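Local coordinates for vitamin B12-binding protein (Vibrio cholerae O395, PDB 5YSC) that binds vitamin B12 in the periplasm and probably delivers it to the BtuC membrane subunits of the BtuCDF ABC importer, at residues R156-L161 against H222-W227. Numbering follows the deposited sequence.
Sequences RYFYQL and HMWRAW
Both ends of the Gln160 side-chain amide are taken up by the loop 222-227. Its OE1 accepts a hydrogen bond from the indole N-H of Trp224, NE1 to OE1 2.9 Å and almost straight at 171°; the oxygen lies at the indole edge, close to the ring plane. NE2 makes a weak hydrogen bond to SD of Met223 (3.0 Å), whose flexible apolar chain carries a sulfur able to accept it, and another weak one to Ser162 O. Glutamine suits this buried place by offering donor and acceptor together. The nearest CA atoms, those of Gln160 and Met223, are 10.9 Å apart, so side chains from both segments must reach inward; CG anti to the backbone N (chi1 -158°) and an extended chain send the amide toward the loop. Strand 155-159 belongs to one of the two parallel four-stranded sheets of this periplasmic binding protein, flanked by strands 184-186 and 210-213, and Leu161 in the same segment touches cyanocobalamin. In the apolar packing, CE2 of Phe158 lies 3.7 Å from CZ2 of Trp224, the ring planes nearly perpendicular. Phe158 fills this apolar side, while Trp224 combines its edge donor with a broad ring for Phe158 and Val203.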
ATOM      1  N   ARG A 156     -15.645   8.585  10.704  1.00 23.33           N
ATOM      2  CA  ARG A 156     -15.547   7.148  10.942  1.00 22.98           C
ATOM      3  C   ARG A 156     -15.790   6.389   9.641  1.00 23.34           C
ATOM      4  O   ARG A 156     -16.888   6.434   9.092  1.00 20.10           O
ATOM      5  CB  ARG A 156     -16.547   6.719  12.020  1.00 27.68           C
ATOM      6  CG  ARG A 156     -16.349   7.481  13.322  1.00 29.35           C
ATOM      7  CD  ARG A 156     -17.485   7.236  14.330  1.00 33.41           C
ATOM      8  NE  ARG A 156     -17.586   5.814  14.629  1.00 36.05           N
ATOM      9  CZ  ARG A 156     -18.591   5.018  14.287  1.00 34.97           C
ATOM     10  NH1 ARG A 156     -19.664   5.499  13.667  1.00 34.70           N
ATOM     11  NH2 ARG A 156     -18.528   3.726  14.612  1.00 34.74           N
ATOM     12  N   TYR A 157     -14.786   5.650   9.182  1.00 23.88           N
ATOM     13  CA  TYR A 157     -14.882   4.927   7.924  1.00 22.10           C
ATOM     14  C   TYR A 157     -14.704   3.419   8.127  1.00 21.31           C
ATOM     15  O   TYR A 157     -14.101   2.938   9.091  1.00 20.04           O
ATOM     16  CB  TYR A 157     -13.843   5.452   6.897  1.00 17.91           C
ATOM     17  CG  TYR A 157     -12.442   5.031   7.214  1.00 17.93           C
ATOM     18  CD1 TYR A 157     -11.638   5.798   8.052  1.00 20.35           C
ATOM     19  CD2 TYR A 157     -11.929   3.828   6.712  1.00 18.18           C
ATOM     20  CE1 TYR A 157     -10.353   5.393   8.376  1.00 18.19           C
ATOM     21  CE2 TYR A 157     -10.664   3.408   7.043  1.00 16.60           C
ATOM     22  CZ  TYR A 157      -9.875   4.217   7.871  1.00 17.08           C
ATOM     23  OH  TYR A 157      -8.613   3.836   8.243  1.00 17.62           O
ATOM     24  N   PHE A 158     -15.261   2.686   7.175  1.00 17.88           N
ATOM     25  CA  PHE A 158     -15.003   1.280   6.954  1.00 18.53           C
ATOM     26  C   PHE A 158     -14.311   1.138   5.606  1.00 16.62           C
ATOM     27  O   PHE A 158     -14.821   1.659   4.612  1.00 16.86           O
ATOM     28  CB  PHE A 158     -16.333   0.544   6.973  1.00 19.99           C
ATOM     29  CG  PHE A 158     -16.244  -0.887   6.572  1.00 21.14           C
ATOM     30  CD1 PHE A 158     -15.304  -1.728   7.150  1.00 22.17           C
ATOM     31  CD2 PHE A 158     -17.109  -1.409   5.620  1.00 18.68           C
ATOM     32  CE1 PHE A 158     -15.238  -3.063   6.793  1.00 21.18           C
ATOM     33  CE2 PHE A 158     -17.022  -2.723   5.240  1.00 23.52           C
ATOM     34  CZ  PHE A 158     -16.076  -3.553   5.826  1.00 21.77           C
ATOM     35  N   TYR A 159     -13.156   0.448   5.560  1.00 17.23           N
ATOM     36  CA  TYR A 159     -12.500   0.123   4.286  1.00 16.21           C
ATOM     37  C   TYR A 159     -12.440  -1.374   4.078  1.00 18.53           C
ATOM     38  O   TYR A 159     -11.737  -2.088   4.811  1.00 18.98           O
ATOM     39  CB  TYR A 159     -11.085   0.705   4.201  1.00 15.91           C
ATOM     40  CG  TYR A 159     -10.366   0.296   2.915  1.00 16.34           C
ATOM     41  CD1 TYR A 159     -10.993   0.388   1.685  1.00 15.71           C
ATOM     42  CD2 TYR A 159      -9.085  -0.199   2.952  1.00 16.08           C
ATOM     43  CE1 TYR A 159     -10.354   0.006   0.519  1.00 15.54           C
ATOM     44  CE2 TYR A 159      -8.415  -0.573   1.798  1.00 14.72           C
ATOM     45  CZ  TYR A 159      -9.059  -0.483   0.591  1.00 17.57           C
ATOM     46  OH  TYR A 159      -8.404  -0.866  -0.555  1.00 18.18           O
ATOM     47  N   GLN A 160     -13.151  -1.812   3.054  1.00 19.86           N
ATOM     48  CA  GLN A 160     -13.275  -3.193   2.639  1.00 25.87           C
ATOM     49  C   GLN A 160     -12.203  -3.579   1.608  1.00 22.82           C
ATOM     50  O   GLN A 160     -12.131  -2.982   0.532  1.00 21.58           O
ATOM     51  CB  GLN A 160     -14.671  -3.318   2.027  1.00 30.77           C
ATOM     52  CG  GLN A 160     -15.210  -4.648   2.003  1.00 33.55           C
ATOM     53  CD  GLN A 160     -16.661  -4.619   1.638  1.00 31.39           C
ATOM     54  OE1 GLN A 160     -17.253  -3.550   1.363  1.00 29.90           O
ATOM     55  NE2 GLN A 160     -17.263  -5.784   1.657  1.00 36.99           N
ATOM     56  N   LEU A 161     -11.410  -4.606   1.911  1.00 22.09           N
ATOM     57  CA  LEU A 161     -10.481  -5.171   0.934  1.00 20.54           C
ATOM     58  C   LEU A 161     -11.133  -6.183  -0.007  1.00 25.04           C
ATOM     59  O   LEU A 161     -10.602  -6.442  -1.096  1.00 22.70           O
ATOM     60  CB  LEU A 161      -9.322  -5.856   1.658  1.00 22.91           C
ATOM     61  CG  LEU A 161      -8.369  -4.965   2.423  1.00 24.56           C
ATOM     62  CD1 LEU A 161      -7.359  -5.850   3.093  1.00 27.71           C
ATOM     63  CD2 LEU A 161      -7.637  -3.988   1.483  1.00 20.17           C
ATOM     64  N   HIS A 222     -22.772  -2.792  -5.283  1.00 31.85           N
ATOM     65  CA  HIS A 222     -22.053  -3.150  -4.075  1.00 34.36           C
ATOM     66  C   HIS A 222     -23.005  -3.755  -3.047  1.00 34.57           C
ATOM     67  O   HIS A 222     -24.230  -3.565  -3.085  1.00 33.38           O
ATOM     68  CB  HIS A 222     -21.302  -1.953  -3.486  1.00 30.59           C
ATOM     69  CG  HIS A 222     -22.187  -0.875  -2.957  1.00 27.36           C
ATOM     70  ND1 HIS A 222     -22.793  -0.951  -1.722  1.00 25.59           N
ATOM     71  CD2 HIS A 222     -22.539   0.322  -3.478  1.00 27.68           C
ATOM     72  CE1 HIS A 222     -23.494   0.148  -1.513  1.00 27.50           C
ATOM     73  NE2 HIS A 222     -23.355   0.939  -2.562  1.00 28.40           N
ATOM     74  N   MET A 223     -22.416  -4.511  -2.127  1.00 30.05           N
ATOM     75  CA  MET A 223     -23.202  -5.360  -1.251  1.00 29.85           C
ATOM     76  C   MET A 223     -24.016  -4.572  -0.236  1.00 31.73           C
ATOM     77  O   MET A 223     -24.908  -5.154   0.399  1.00 31.23           O
ATOM     78  CB  MET A 223     -22.285  -6.331  -0.514  1.00 30.20           C
ATOM     79  CG  MET A 223     -21.245  -5.626   0.360  1.00 33.59           C
ATOM     80  SD  MET A 223     -20.108  -6.749   1.215  1.00 30.93           S
ATOM     81  CE  MET A 223     -21.283  -7.602   2.274  1.00 33.57           C
ATOM     82  N   TRP A 224     -23.749  -3.279  -0.069  1.00 28.85           N
ATOM     83  CA  TRP A 224     -24.387  -2.521   1.001  1.00 29.86           C
ATOM     84  C   TRP A 224     -25.658  -1.816   0.537  1.00 28.36           C
ATOM     85  O   TRP A 224     -26.344  -1.215   1.367  1.00 30.07           O
ATOM     86  CB  TRP A 224     -23.387  -1.518   1.606  1.00 26.52           C
ATOM     87  CG  TRP A 224     -22.124  -2.208   2.070  1.00 27.43           C
ATOM     88  CD1 TRP A 224     -20.889  -2.162   1.475  1.00 27.14           C
ATOM     89  CD2 TRP A 224     -21.990  -3.094   3.197  1.00 27.35           C
ATOM     90  NE1 TRP A 224     -19.998  -2.950   2.171  1.00 28.69           N
ATOM     91  CE2 TRP A 224     -20.650  -3.540   3.221  1.00 26.40           C
ATOM     92  CE3 TRP A 224     -22.867  -3.554   4.176  1.00 31.43           C
ATOM     93  CZ2 TRP A 224     -20.167  -4.395   4.203  1.00 26.95           C
ATOM     94  CZ3 TRP A 224     -22.377  -4.421   5.157  1.00 34.64           C
ATOM     95  CH2 TRP A 224     -21.043  -4.831   5.151  1.00 29.69           C
ATOM     96  N   ARG A 225     -25.995  -1.902  -0.756  1.00 25.33           N
ATOM     97  CA  ARG A 225     -27.265  -1.351  -1.228  1.00 26.89           C
ATOM     98  C   ARG A 225     -28.441  -2.051  -0.560  1.00 29.92           C
ATOM     99  O   ARG A 225     -29.407  -1.406  -0.136  1.00 31.30           O
ATOM    100  CB  ARG A 225     -27.363  -1.499  -2.740  1.00 26.98           C
ATOM    101  CG  ARG A 225     -26.318  -0.731  -3.513  1.00 24.83           C
ATOM    102  CD  ARG A 225     -26.283  -1.178  -4.951  1.00 26.84           C
ATOM    103  NE  ARG A 225     -26.184  -2.632  -5.026  1.00 30.37           N
ATOM    104  CZ  ARG A 225     -26.852  -3.401  -5.884  1.00 32.51           C
ATOM    105  NH1 ARG A 225     -27.690  -2.854  -6.765  1.00 33.50           N
ATOM    106  NH2 ARG A 225     -26.688  -4.721  -5.862  1.00 32.93           N
ATOM    107  N   ALA A 226     -28.372  -3.375  -0.474  1.00 28.12           N
ATOM    108  CA  ALA A 226     -29.382  -4.142   0.254  1.00 31.33           C
ATOM    109  C   ALA A 226     -29.596  -3.650   1.689  1.00 31.85           C
ATOM    110  O   ALA A 226     -30.644  -3.943   2.282  1.00 34.70           O
ATOM    111  CB  ALA A 226     -28.992  -5.621   0.257  1.00 32.54           C
ATOM    112  N   TRP A 227     -28.657  -2.885   2.248  1.00 32.06           N
ATOM    113  CA  TRP A 227     -28.674  -2.495   3.650  1.00 31.97           C
ATOM    114  C   TRP A 227     -28.877  -0.997   3.818  1.00 32.79           C
ATOM    115  O   TRP A 227     -28.451  -0.416   4.817  1.00 32.56           O
ATOM    116  CB  TRP A 227     -27.380  -2.947   4.334  1.00 32.56           C
ATOM    117  CG  TRP A 227     -27.214  -4.401   4.215  1.00 32.14           C
ATOM    118  CD1 TRP A 227     -26.505  -5.074   3.269  1.00 33.88           C
ATOM    119  CD2 TRP A 227     -27.818  -5.390   5.046  1.00 34.54           C
ATOM    120  NE1 TRP A 227     -26.615  -6.417   3.470  1.00 36.47           N
ATOM    121  CE2 TRP A 227     -27.412  -6.640   4.565  1.00 36.71           C
ATOM    122  CE3 TRP A 227     -28.655  -5.334   6.160  1.00 36.91           C
ATOM    123  CZ2 TRP A 227     -27.817  -7.837   5.159  1.00 42.14           C
ATOM    124  CZ3 TRP A 227     -29.047  -6.520   6.754  1.00 42.46           C
ATOM    125  CH2 TRP A 227     -28.630  -7.753   6.248  1.00 43.90           C
TER